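Local coordinates for protein DMATS type aromatic prenyltransferase (Streptomyces coelicolor, PDB 6ZS0) that probably transfers a dimethylallyl group to C5 of the indole ring of tryptophan, at residues G11-R16 with A310-R315; S67-P72 with A77-V82; E233-T238 with L327-Q332; E286-A291 with S303-A308. One frame throughout, in Å; residues are numbered along the deposited sequence. Where two conformers were deposited one is given.

In the fold
The four contacts belong to an ABBA prenyltransferase barrel, in which ten antiparallel strands close into a ring with helices packed outside. Contact 2 is the hairpin of strands 64-70 and 77-82; it closes before contact 3 opens, which sets helix 229-240 against strand 324-332 of the same sheet, the centres about 16 Å apart. Contact 4, helix 284-297 with helix 303-312, falls within the span of contact 3. Contact 1 runs from helix 6-20 to the end of helix 303-312, spanning contacts 2 and 4 and alternating with contact 3; its centre is about 14 Å from that of contact 4. Helices 6-20 and 303-312 both touch strand 64-70, through Phe66 and Leu68.

Contact 1: residues G11-R16 with A310-R315; sequences GGQLRR and AALTER
The last turn of helix 303-312 gives two carbonyls, those of Ala311 and Leu312, to side chains of helix 6-20, Arg16 and Gln13. Arg16 grips one oxygen side-on with two nitrogens: its NE lies 2.7 Å from Ala311 O, in the carbonyl plane on a lone pair, while its NH2 stands 2.9 Å from Ala311 O, nearly along the C=O axis. The oxygen sits in the guanidinium plane, and the bend of the chain at chi3 (-55°) turns that edge toward it. One face of the guanidinium lies over Gly12 O and Gln13 CA of its own helix. The last carbonyls of a helix would be expected to carry some partial negative charge, which an arginine would suit. Both helices belong to the outer layer of the ABBA barrel, and Phe66 of strand 64-70 touches both Gln13 and Leu312. The amide of Gln13 makes an almost straight bond (177°) from NE2 to Leu312 O, 3.0 Å long, with the oxygen in the amide plane; its OE1 is bonded to Ser345 OG, which helps fix the amide's rotation. Small Ala311 lets the helices come close, its CB 3.9 Å from Arg16 CB. Beyond Leu312 the chain leaves helical geometry at Thr313, whose OG1 accepts from Arg315 N in an ST turn.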
loop_
_atom_site.group_PDB
_atom_site.type_symbol
_atom_site.label_atom_id
_atom_site.label_comp_id
_atom_site.label_asym_id
_atom_site.label_seq_id
_atom_site.Cartn_x
_atom_site.Cartn_y
_atom_site.Cartn_z
ATOM N N GLY A 11 -4.710 15.577 -5.111
ATOM C CA GLY A 11 -4.232 15.860 -6.483
ATOM C C GLY A 11 -2.988 16.696 -6.464
ATOM O O GLY A 11 -2.042 16.382 -7.216
ATOM N N GLY A 12 -2.951 17.725 -5.622
ATOM C CA GLY A 12 -1.773 18.560 -5.413
ATOM C C GLY A 12 -0.620 17.710 -4.930
ATOM O O GLY A 12 0.497 17.851 -5.441
ATOM N N GLN A 13 -0.885 16.791 -3.997
ATOM C CA GLN A 13 0.151 15.878 -3.482
ATOM C C GLN A 13 0.642 14.982 -4.616
ATOM O O GLN A 13 1.839 14.783 -4.716
ATOM C CB GLN A 13 -0.384 15.073 -2.302
ATOM C CG GLN A 13 -0.574 15.917 -1.048
ATOM C CD GLN A 13 -1.174 15.139 0.086
ATOM O OE1 GLN A 13 -2.088 14.333 -0.103
ATOM N NE2 GLN A 13 -0.585 15.310 1.265
ATOM N N LEU A 14 -0.260 14.426 -5.426
ATOM C CA LEU A 14 0.130 13.517 -6.525
ATOM C C LEU A 14 1.057 14.286 -7.475
ATOM O O LEU A 14 2.088 13.739 -7.872
ATOM C CB LEU A 14 -1.113 12.974 -7.229
ATOM C CG LEU A 14 -0.834 11.979 -8.366
ATOM C CD1 LEU A 14 -1.991 11.000 -8.531
ATOM C CD2 LEU A 14 -0.539 12.697 -9.679
ATOM N N ARG A 15 0.706 15.519 -7.803
ATOM C CA ARG A 15 1.472 16.338 -8.764
ATOM C C ARG A 15 2.866 16.625 -8.220
ATOM O O ARG A 15 3.854 16.466 -8.998
ATOM C CB ARG A 15 0.731 17.632 -9.064
ATOM C CG ARG A 15 -0.523 17.445 -9.897
ATOM C CD ARG A 15 -1.229 18.781 -10.043
ATOM N NE ARG A 15 -2.528 18.597 -10.682
ATOM C CZ ARG A 15 -2.729 18.525 -11.995
ATOM N NH1 ARG A 15 -3.957 18.360 -12.473
ATOM N NH2 ARG A 15 -1.712 18.637 -12.825
ATOM N N ARG A 16 2.960 17.062 -6.970
ATOM C CA ARG A 16 4.259 17.457 -6.373
ATOM C C ARG A 16 5.117 16.212 -6.186
ATOM O O ARG A 16 6.310 16.255 -6.516
ATOM C CB ARG A 16 4.065 18.248 -5.082
ATOM C CG ARG A 16 3.358 19.582 -5.287
ATOM C CD ARG A 16 3.323 20.401 -4.018
ATOM N NE ARG A 16 2.720 19.666 -2.905
ATOM C CZ ARG A 16 1.435 19.691 -2.585
ATOM N NH1 ARG A 16 0.589 20.431 -3.270
ATOM N NH2 ARG A 16 1.002 18.982 -1.556
ATOM N N ALA A 310 8.551 16.788 1.916
ATOM C CA ALA A 310 8.217 18.227 1.768
ATOM C C ALA A 310 7.106 18.410 0.721
ATOM O O ALA A 310 6.281 19.310 0.904
ATOM C CB ALA A 310 9.475 19.009 1.453
ATOM N N ALA A 311 7.053 17.568 -0.313
ATOM C CA ALA A 311 5.972 17.529 -1.326
ATOM C C ALA A 311 4.624 17.214 -0.675
ATOM O O ALA A 311 3.615 17.814 -1.083
ATOM C CB ALA A 311 6.292 16.516 -2.392
ATOM N N LEU A 312 4.583 16.268 0.262
ATOM C CA LEU A 312 3.322 15.868 0.950
ATOM C C LEU A 312 2.790 17.068 1.718
ATOM O O LEU A 312 1.589 17.338 1.651
ATOM C CB LEU A 312 3.581 14.748 1.958
ATOM C CG LEU A 312 3.834 13.345 1.427
ATOM C CD1 LEU A 312 4.411 12.479 2.544
ATOM C CD2 LEU A 312 2.563 12.728 0.882
ATOM N N THR A 313 3.659 17.727 2.468
ATOM C CA THR A 313 3.264 18.795 3.410
ATOM C C THR A 313 4.438 19.690 3.764
ATOM O O THR A 313 5.575 19.182 3.813
ATOM C CB THR A 313 2.698 18.197 4.693
ATOM O OG1 THR A 313 2.338 19.282 5.554
ATOM C CG2 THR A 313 3.679 17.283 5.390
ATOM N N GLU A 314 4.112 20.929 4.132
ATOM C CA GLU A 314 5.048 21.994 4.584
ATOM C C GLU A 314 5.497 21.756 6.030
ATOM O O GLU A 314 6.491 22.371 6.428
ATOM C CB GLU A 314 4.378 23.362 4.455
ATOM C CG GLU A 314 3.772 23.605 3.081
ATOM N N ARG A 315 4.794 20.900 6.774
ATOM C CA ARG A 315 5.127 20.502 8.169
ATOM C C ARG A 315 6.597 20.038 8.232
ATOM O O ARG A 315 6.997 19.218 7.394
ATOM C CB ARG A 315 4.152 19.398 8.604
ATOM C CG ARG A 315 4.046 19.176 10.106
ATOM C CD ARG A 315 4.733 17.898 10.526
ATOM N NE ARG A 315 3.878 16.721 10.446
ATOM C CZ ARG A 315 4.308 15.459 10.535
ATOM N NH1 ARG A 315 5.597 15.193 10.694
ATOM N NH2 ARG A 315 3.440 14.462 10.464
#

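Contact 2: residues S67-P72 with A77-V82; sequences SLSFRP and AMRVLV
Strands 67-70 and 77-82 run antiparallel, their axes 4.7 Å apart at the closest and their directions 153° from one another. Ser67 with Arg79 and Ser69 with Ala77 are hydrogen-bonded pairs, each closed by two N-H...O=C bonds; Ser69 N to Ala77 O, at 2.8 Å, is representative. Between them Leu68 and Met78 form a non-hydrogen-bonded pair, where Leu68 CA and Met78 CA each send a C-H toward a carbonyl oxygen of the other strand.

Leu68 and Met78 share the face turned to the helices, with Leu68 CD2 3.7 Å from Met78 CB. The methionine runs out fully extended, its CG opposite the backbone N (chi1 178°), so that its end leads away from the leucine and its methyl carbon CE touches Leu14 O. Branched leucine and long, flexible methionine both suit this apolar layer between sheet and helix.

The other face, bearing Ser67, Ser69, Ala77 and Arg79, is mostly polar and organised by a water. That water accepts from Arg79 NH1 at 2.9 Å, in the guanidinium plane, and donates to the backbone carbonyl of Ala77. It is also hydrogen-bonded to both serine hydroxyls, at 2.9 Å from Ser67 OG and 2.6 Å from Ser69 OG. Ser69 OG has a further partner in Thr340 OG1 of strand 338-344. Short serines leave space for the arginine, whose CB lies 3.3 Å from Ser67 OG. Such a division, apolar toward the helices and polar toward the interior, is the pattern of a β-hairpin in the ABBA barrel, whose lumen holds the substrates in this family.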
loop_
_atom_site.group_PDB
_atom_site.type_symbol
_atom_site.label_atom_id
_atom_site.label_comp_id
_atom_site.label_asym_id
_atom_site.label_seq_id
_atom_site.Cartn_x
_atom_site.Cartn_y
_atom_site.Cartn_z
ATOM N N SER A 67 3.097 5.883 -2.271
ATOM C CA SER A 67 4.355 5.169 -1.971
ATOM C C SER A 67 5.410 5.523 -3.008
ATOM O O SER A 67 5.062 5.788 -4.163
ATOM C CB SER A 67 4.133 3.685 -1.837
ATOM O OG SER A 67 3.759 3.063 -3.059
ATOM N N LEU A 68 6.666 5.470 -2.582
ATOM C CA LEU A 68 7.838 5.539 -3.480
ATOM C C LEU A 68 8.677 4.306 -3.244
ATOM O O LEU A 68 9.068 4.064 -2.077
ATOM C CB LEU A 68 8.646 6.797 -3.197
ATOM C CG LEU A 68 7.990 8.102 -3.625
ATOM C CD1 LEU A 68 8.819 9.294 -3.196
ATOM C CD2 LEU A 68 7.759 8.137 -5.121
ATOM N N SER A 69 8.950 3.555 -4.315
ATOM C CA SER A 69 9.765 2.313 -4.313
ATOM C C SER A 69 11.105 2.581 -4.999
ATOM O O SER A 69 11.102 2.948 -6.202
ATOM C CB SER A 69 9.062 1.180 -4.973
ATOM O OG SER A 69 7.825 0.913 -4.356
ATOM N N PHE A 70 12.185 2.312 -4.278
ATOM C CA PHE A 70 13.587 2.584 -4.669
ATOM C C PHE A 70 14.257 1.256 -5.045
ATOM O O PHE A 70 14.334 0.370 -4.214
ATOM C CB PHE A 70 14.248 3.348 -3.520
ATOM C CG PHE A 70 13.591 4.668 -3.171
ATOM C CD1 PHE A 70 12.641 4.756 -2.162
ATOM C CD2 PHE A 70 13.910 5.829 -3.874
ATOM C CE1 PHE A 70 12.048 5.969 -1.839
ATOM C CE2 PHE A 70 13.307 7.039 -3.548
ATOM C CZ PHE A 70 12.376 7.105 -2.537
ATOM N N ARG A 71 14.791 1.155 -6.275
ATOM C CA ARG A 71 15.553 -0.014 -6.808
ATOM C C ARG A 71 16.929 0.516 -7.218
ATOM O O ARG A 71 17.009 1.620 -7.750
ATOM C CB ARG A 71 14.786 -0.650 -7.976
ATOM C CG ARG A 71 15.328 -1.995 -8.447
ATOM N N PRO A 72 18.050 -0.171 -6.884
ATOM C CA PRO A 72 19.378 0.353 -7.186
ATOM C C PRO A 72 19.523 0.589 -8.694
ATOM O O PRO A 72 19.200 -0.292 -9.420
ATOM C CB PRO A 72 20.382 -0.703 -6.706
ATOM C CG PRO A 72 19.539 -1.930 -6.339
ATOM C CD PRO A 72 18.096 -1.466 -6.199
ATOM N N ALA A 77 9.959 4.644 -8.251
ATOM C CA ALA A 77 8.638 4.223 -8.776
ATOM C C ALA A 77 7.539 4.704 -7.831
ATOM O O ALA A 77 7.537 4.309 -6.654
ATOM C CB ALA A 77 8.576 2.748 -8.937
ATOM N N MET A 78 6.603 5.483 -8.346
ATOM C CA MET A 78 5.550 6.066 -7.497
ATOM C C MET A 78 4.275 5.267 -7.662
ATOM O O MET A 78 3.935 4.905 -8.804
ATOM C CB MET A 78 5.317 7.516 -7.866
ATOM C CG MET A 78 4.241 8.150 -7.082
ATOM S SD MET A 78 4.149 9.869 -7.545
ATOM C CE MET A 78 2.599 10.331 -6.755
ATOM N N ARG A 79 3.606 5.007 -6.549
ATOM C CA ARG A 79 2.239 4.451 -6.577
ATOM C C ARG A 79 1.290 5.350 -5.808
ATOM O O ARG A 79 1.703 6.044 -4.865
ATOM C CB ARG A 79 2.188 3.046 -5.990
ATOM C CG ARG A 79 2.981 2.031 -6.779
ATOM C CD ARG A 79 3.044 0.714 -6.043
ATOM N NE ARG A 79 3.556 -0.309 -6.934
ATOM C CZ ARG A 79 4.831 -0.419 -7.304
ATOM N NH1 ARG A 79 5.742 0.432 -6.849
ATOM N NH2 ARG A 79 5.191 -1.387 -8.131
ATOM N N VAL A 80 0.014 5.259 -6.172
ATOM C CA VAL A 80 -1.081 5.856 -5.372
ATOM C C VAL A 80 -2.110 4.771 -5.107
ATOM O O VAL A 80 -2.472 4.034 -6.055
ATOM C CB VAL A 80 -1.731 7.069 -6.036
ATOM C CG1 VAL A 80 -2.310 6.728 -7.395
ATOM C CG2 VAL A 80 -2.778 7.688 -5.126
ATOM N N LEU A 81 -2.487 4.642 -3.846
ATOM C CA LEU A 81 -3.480 3.677 -3.364
ATOM C C LEU A 81 -4.764 4.447 -3.083
ATOM O O LEU A 81 -4.712 5.509 -2.417
ATOM C CB LEU A 81 -2.977 3.003 -2.095
ATOM C CG LEU A 81 -3.933 1.971 -1.481
ATOM C CD1 LEU A 81 -3.993 0.719 -2.336
ATOM C CD2 LEU A 81 -3.489 1.649 -0.081
ATOM N N VAL A 82 -5.892 3.962 -3.582
ATOM C CA VAL A 82 -7.181 4.680 -3.420
ATOM C C VAL A 82 -8.289 3.679 -3.121
ATOM O O VAL A 82 -8.234 2.525 -3.598
ATOM C CB VAL A 82 -7.535 5.518 -4.665
ATOM C CG1 VAL A 82 -7.571 4.668 -5.919
ATOM C CG2 VAL A 82 -8.859 6.229 -4.504
HETATM O O HOH W 1 5.935 2.650 -4.933
#

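Contact 3: residues E233-T238 with L327-Q332; sequences EGFFRT and LALAGQ
Phe235 of helix 229-240 lays its ring on the backbone and side chains of strand 327-332, and nearly all the tight packing here is its work. Leu329 CB sits over the middle of one ring face, 3.7 Å from the centroid and 11° off the normal, a CH-pi contact. Leu329 CD2 meets the other end of the same side chain, 3.7 Å from Phe235 CB, the two side chains running alongside in opposing senses. Further out, CZ of the ring reaches the strand backbone: Leu329 N lies over the face, 3.6 Å from Phe235 CZ, whereas Leu327 O comes to the ring edge, also 3.6 Å from CZ. With CG opposite the backbone N (chi1 162°), the ring leaves the helix toward the sheet. A large flat residue fits here because helix and strand, running nearly antiparallel at 171°, keep their axes 9.5 Å apart. Ile275 and Val294 also touch the Phe235 side chain.

The outer side of the helix is looser and polar. There exposed Arg237 donates from NH1 to Glu233 OE1 at 2.9 Å in a salt bridge one turn apart. Thr238, on the flank facing helix 284-297, bonds through OG1 to Gly234 O. With an aromatic ring set against side-chain carbons and backbone on the sheet side and charges kept to the outer side, the helix is held to the barrel wall chiefly by dispersion and burial of apolar surface.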
loop_
_atom_site.group_PDB
_atom_site.type_symbol
_atom_site.label_atom_id
_atom_site.label_comp_id
_atom_site.label_asym_id
_atom_site.label_seq_id
_atom_site.Cartn_x
_atom_site.Cartn_y
_atom_site.Cartn_z
ATOM N N GLU A 233 16.759 -9.416 8.787
ATOM C CA GLU A 233 16.988 -9.089 10.219
ATOM C C GLU A 233 17.522 -7.667 10.341
ATOM O O GLU A 233 17.066 -6.955 11.226
ATOM C CB GLU A 233 17.952 -10.067 10.897
ATOM C CG GLU A 233 17.355 -11.443 11.079
ATOM C CD GLU A 233 17.887 -12.230 12.258
ATOM O OE1 GLU A 233 18.246 -11.599 13.289
ATOM O OE2 GLU A 233 17.909 -13.476 12.165
ATOM N N GLY A 234 18.467 -7.291 9.478
ATOM C CA GLY A 234 19.044 -5.940 9.468
ATOM C C GLY A 234 17.960 -4.901 9.245
ATOM O O GLY A 234 17.928 -3.888 9.961
ATOM N N PHE A 235 17.076 -5.162 8.301
ATOM C CA PHE A 235 16.011 -4.214 7.933
ATOM C C PHE A 235 15.058 -4.124 9.122
ATOM O O PHE A 235 14.698 -3.004 9.522
ATOM C CB PHE A 235 15.300 -4.658 6.666
ATOM C CG PHE A 235 13.971 -3.997 6.472
ATOM C CD1 PHE A 235 13.900 -2.664 6.099
ATOM C CD2 PHE A 235 12.804 -4.694 6.686
ATOM C CE1 PHE A 235 12.673 -2.041 5.963
ATOM C CE2 PHE A 235 11.582 -4.077 6.496
ATOM C CZ PHE A 235 11.523 -2.758 6.134
ATOM N N PHE A 236 14.652 -5.273 9.656
ATOM C CA PHE A 236 13.747 -5.333 10.832
ATOM C C PHE A 236 14.312 -4.421 11.933
ATOM O O PHE A 236 13.584 -3.605 12.498
ATOM C CB PHE A 236 13.556 -6.771 11.310
ATOM C CG PHE A 236 12.695 -6.913 12.548
ATOM C CD1 PHE A 236 11.380 -7.365 12.475
ATOM C CD2 PHE A 236 13.225 -6.667 13.802
ATOM C CE1 PHE A 236 10.617 -7.512 13.632
ATOM C CE2 PHE A 236 12.453 -6.784 14.945
ATOM C CZ PHE A 236 11.152 -7.220 14.855
ATOM N N ARG A 237 15.595 -4.564 12.252
ATOM C CA ARG A 237 16.201 -3.827 13.384
ATOM C C ARG A 237 16.312 -2.336 13.065
ATOM O O ARG A 237 16.055 -1.523 13.972
ATOM C CB ARG A 237 17.567 -4.425 13.734
ATOM C CG ARG A 237 17.473 -5.826 14.315
ATOM C CD ARG A 237 18.762 -6.260 14.977
ATOM N NE ARG A 237 18.471 -7.343 15.908
ATOM C CZ ARG A 237 18.521 -8.641 15.622
ATOM N NH1 ARG A 237 18.887 -9.057 14.418
ATOM N NH2 ARG A 237 18.200 -9.526 16.549
ATOM N N THR A 238 16.682 -1.976 11.838
ATOM C CA THR A 238 16.824 -0.554 11.440
ATOM C C THR A 238 15.455 0.121 11.519
ATOM O O THR A 238 15.375 1.223 12.058
ATOM C CB THR A 238 17.448 -0.396 10.054
ATOM O OG1 THR A 238 18.743 -1.004 10.093
ATOM C CG2 THR A 238 17.557 1.053 9.624
ATOM N N LEU A 327 7.625 1.267 6.239
ATOM C CA LEU A 327 8.785 0.966 5.394
ATOM C C LEU A 327 8.718 -0.503 5.013
ATOM O O LEU A 327 8.296 -1.312 5.820
ATOM C CB LEU A 327 10.080 1.250 6.153
ATOM C CG LEU A 327 10.386 2.714 6.439
ATOM C CD1 LEU A 327 11.664 2.831 7.242
ATOM C CD2 LEU A 327 10.441 3.542 5.176
ATOM N N ALA A 328 9.170 -0.851 3.823
ATOM C CA ALA A 328 9.124 -2.242 3.351
ATOM C C ALA A 328 10.429 -2.569 2.625
ATOM O O ALA A 328 10.976 -1.694 1.913
ATOM C CB ALA A 328 7.946 -2.489 2.442
ATOM N N LEU A 329 10.843 -3.806 2.780
ATOM C CA LEU A 329 11.947 -4.415 1.999
ATOM C C LEU A 329 11.332 -5.500 1.117
ATOM O O LEU A 329 10.733 -6.442 1.652
ATOM C CB LEU A 329 12.981 -4.962 2.966
ATOM C CG LEU A 329 14.221 -5.561 2.312
ATOM C CD1 LEU A 329 14.988 -4.493 1.561
ATOM C CD2 LEU A 329 15.070 -6.250 3.359
ATOM N N ALA A 330 11.494 -5.367 -0.194
ATOM C CA ALA A 330 10.770 -6.157 -1.205
ATOM C C ALA A 330 11.789 -6.950 -2.026
ATOM O O ALA A 330 12.648 -6.319 -2.648
ATOM C CB ALA A 330 9.945 -5.259 -2.085
ATOM N N GLY A 331 11.685 -8.266 -1.972
ATOM C CA GLY A 331 12.496 -9.199 -2.760
ATOM C C GLY A 331 11.693 -9.808 -3.897
ATOM O O GLY A 331 10.466 -10.025 -3.755
ATOM N N GLN A 332 12.375 -10.076 -4.999
ATOM C CA GLN A 332 11.866 -10.855 -6.144
ATOM C C GLN A 332 13.025 -11.707 -6.661
ATOM O O GLN A 332 14.122 -11.175 -6.787
ATOM C CB GLN A 332 11.293 -9.941 -7.224
ATOM C CG GLN A 332 9.777 -10.002 -7.306
ATOM C CD GLN A 332 9.277 -11.302 -7.899
ATOM O OE1 GLN A 332 9.888 -11.874 -8.805
ATOM N NE2 GLN A 332 8.133 -11.767 -7.409
#

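Contact 4: residues E286-A291 with S303-A308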
loop_
_atom_site.group_PDB
_atom_site.type_symbol
_atom_site.label_atom_id
_atom_site.label_comp_id
_atom_site.label_asym_id
_atom_site.label_seq_id
_atom_site.Cartn_x
_atom_site.Cartn_y
_atom_site.Cartn_z
ATOM N N GLU A 286 12.836 10.997 12.657
ATOM C CA GLU A 286 13.397 9.672 13.002
ATOM C C GLU A 286 13.018 8.660 11.928
ATOM O O GLU A 286 13.860 7.889 11.530
ATOM C CB GLU A 286 12.890 9.213 14.358
ATOM C CG GLU A 286 13.477 9.983 15.506
ATOM C CD GLU A 286 13.233 9.334 16.855
ATOM O OE1 GLU A 286 12.452 8.372 16.924
ATOM O OE2 GLU A 286 13.825 9.804 17.844
ATOM N N ALA A 287 11.761 8.649 11.475
ATOM C CA ALA A 287 11.347 7.709 10.408
ATOM C C ALA A 287 12.204 7.937 9.155
ATOM O O ALA A 287 12.628 6.939 8.542
ATOM C CB ALA A 287 9.875 7.839 10.143
ATOM N N LEU A 288 12.441 9.206 8.789
ATOM C CA LEU A 288 13.225 9.589 7.592
ATOM C C LEU A 288 14.673 9.111 7.778
ATOM O O LEU A 288 15.253 8.532 6.822
ATOM C CB LEU A 288 13.137 11.106 7.361
ATOM C CG LEU A 288 13.565 11.589 5.967
ATOM C CD1 LEU A 288 12.642 11.056 4.885
ATOM C CD2 LEU A 288 13.576 13.110 5.877
ATOM N N ALA A 289 15.223 9.299 8.972
ATOM C CA ALA A 289 16.604 8.880 9.286
ATOM C C ALA A 289 16.741 7.350 9.107
ATOM O O ALA A 289 17.710 6.889 8.433
ATOM C CB ALA A 289 16.966 9.346 10.672
ATOM N N ARG A 290 15.789 6.575 9.630
ATOM C CA ARG A 290 15.806 5.097 9.508
ATOM C C ARG A 290 15.617 4.700 8.051
ATOM O O ARG A 290 16.335 3.830 7.573
ATOM C CB ARG A 290 14.706 4.471 10.360
ATOM C CG ARG A 290 14.921 4.657 11.848
ATOM C CD ARG A 290 13.848 4.006 12.684
ATOM N NE ARG A 290 13.861 4.448 14.063
ATOM C CZ ARG A 290 12.959 4.089 14.969
ATOM N NH1 ARG A 290 12.010 3.214 14.659
ATOM N NH2 ARG A 290 13.015 4.589 16.187
ATOM N N ALA A 291 14.681 5.327 7.338
ATOM C CA ALA A 291 14.508 5.033 5.902
ATOM C C ALA A 291 15.821 5.278 5.159
ATOM O O ALA A 291 16.181 4.457 4.265
ATOM C CB ALA A 291 13.412 5.873 5.345
ATOM N N SER A 303 17.986 11.331 -0.839
ATOM C CA SER A 303 17.595 12.756 -1.011
ATOM C C SER A 303 16.193 12.871 -1.646
ATOM O O SER A 303 15.454 13.790 -1.274
ATOM C CB SER A 303 18.645 13.532 -1.796
ATOM O OG SER A 303 18.693 13.099 -3.139
ATOM N N VAL A 304 15.806 11.960 -2.539
ATOM C CA VAL A 304 14.454 12.009 -3.165
ATOM C C VAL A 304 13.400 11.827 -2.064
ATOM O O VAL A 304 12.401 12.529 -2.099
ATOM C CB VAL A 304 14.282 10.986 -4.308
ATOM C CG1 VAL A 304 12.828 10.765 -4.684
ATOM C CG2 VAL A 304 15.055 11.397 -5.549
ATOM N N LEU A 305 13.629 10.944 -1.095
ATOM C CA LEU A 305 12.627 10.714 -0.020
ATOM C C LEU A 305 12.499 11.967 0.853
ATOM O O LEU A 305 11.377 12.269 1.261
ATOM C CB LEU A 305 13.002 9.489 0.803
ATOM C CG LEU A 305 11.999 9.118 1.899
ATOM C CD1 LEU A 305 10.631 8.715 1.333
ATOM C CD2 LEU A 305 12.554 7.995 2.755
ATOM N N HIS A 306 13.596 12.699 1.092
ATOM C CA HIS A 306 13.539 13.992 1.835
ATOM C C HIS A 306 12.673 14.999 1.071
ATOM O O HIS A 306 11.837 15.667 1.703
ATOM C CB HIS A 306 14.940 14.556 2.102
ATOM C CG HIS A 306 15.724 13.757 3.075
ATOM N ND1 HIS A 306 16.114 12.468 2.816
ATOM C CD2 HIS A 306 16.213 14.061 4.296
ATOM C CE1 HIS A 306 16.791 11.999 3.836
ATOM N NE2 HIS A 306 16.887 12.966 4.752
ATOM N N ARG A 307 12.834 15.090 -0.244
ATOM C CA ARG A 307 12.006 15.990 -1.079
ATOM C C ARG A 307 10.554 15.498 -1.090
ATOM O O ARG A 307 9.655 16.351 -1.118
ATOM C CB ARG A 307 12.560 16.081 -2.498
ATOM C CG ARG A 307 13.922 16.759 -2.542
ATOM C CD ARG A 307 14.379 17.067 -3.954
ATOM N NE ARG A 307 15.419 16.140 -4.383
ATOM C CZ ARG A 307 15.366 15.350 -5.459
ATOM N NH1 ARG A 307 14.306 15.349 -6.266
ATOM N NH2 ARG A 307 16.394 14.563 -5.725
ATOM N N ALA A 308 10.343 14.177 -1.074
ATOM C CA ALA A 308 8.987 13.579 -1.109
ATOM C C ALA A 308 8.207 14.038 0.122
ATOM O O ALA A 308 7.056 14.413 -0.017
ATOM C CB ALA A 308 9.090 12.083 -1.183
#
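Helices 284-297 and 303-312, consecutive in the outer layer of the barrel, form an antiparallel helical hairpin, and Leu288 of the first is wedged between Leu305 and His306 of the second. The branches of Leu288 divide the work. CD1 packs 3.6 Å from Leu305 CG, leucine against leucine. CD2 stands over one face of the imidazole, 3.5 Å from the centroid of the His306 ring and 23° off its normal, a CH-pi contact displaced toward the His306 CD2 side of the ring. The histidine ring is also tied at ND1 to the carbonyl of Ala302, one turn earlier, which helps fix the face it offers; a ring with one polar and one apolar use suits this exposed border. Deeper in, Leu305 CD2 comes 3.5 Å from Ala291 CB, a tight fit in which the small alanine gives the leucine its place.

The segment axes are 10.4 Å apart and run at 157°, a distance that side chains as large as leucine can span. Inward, Leu288 rests on Ile324 and Ala291 on Leu327, both of strand 324-332. Such helix-on-helix packing outside a closed antiparallel barrel is consistent with the ABBA prenyltransferase fold.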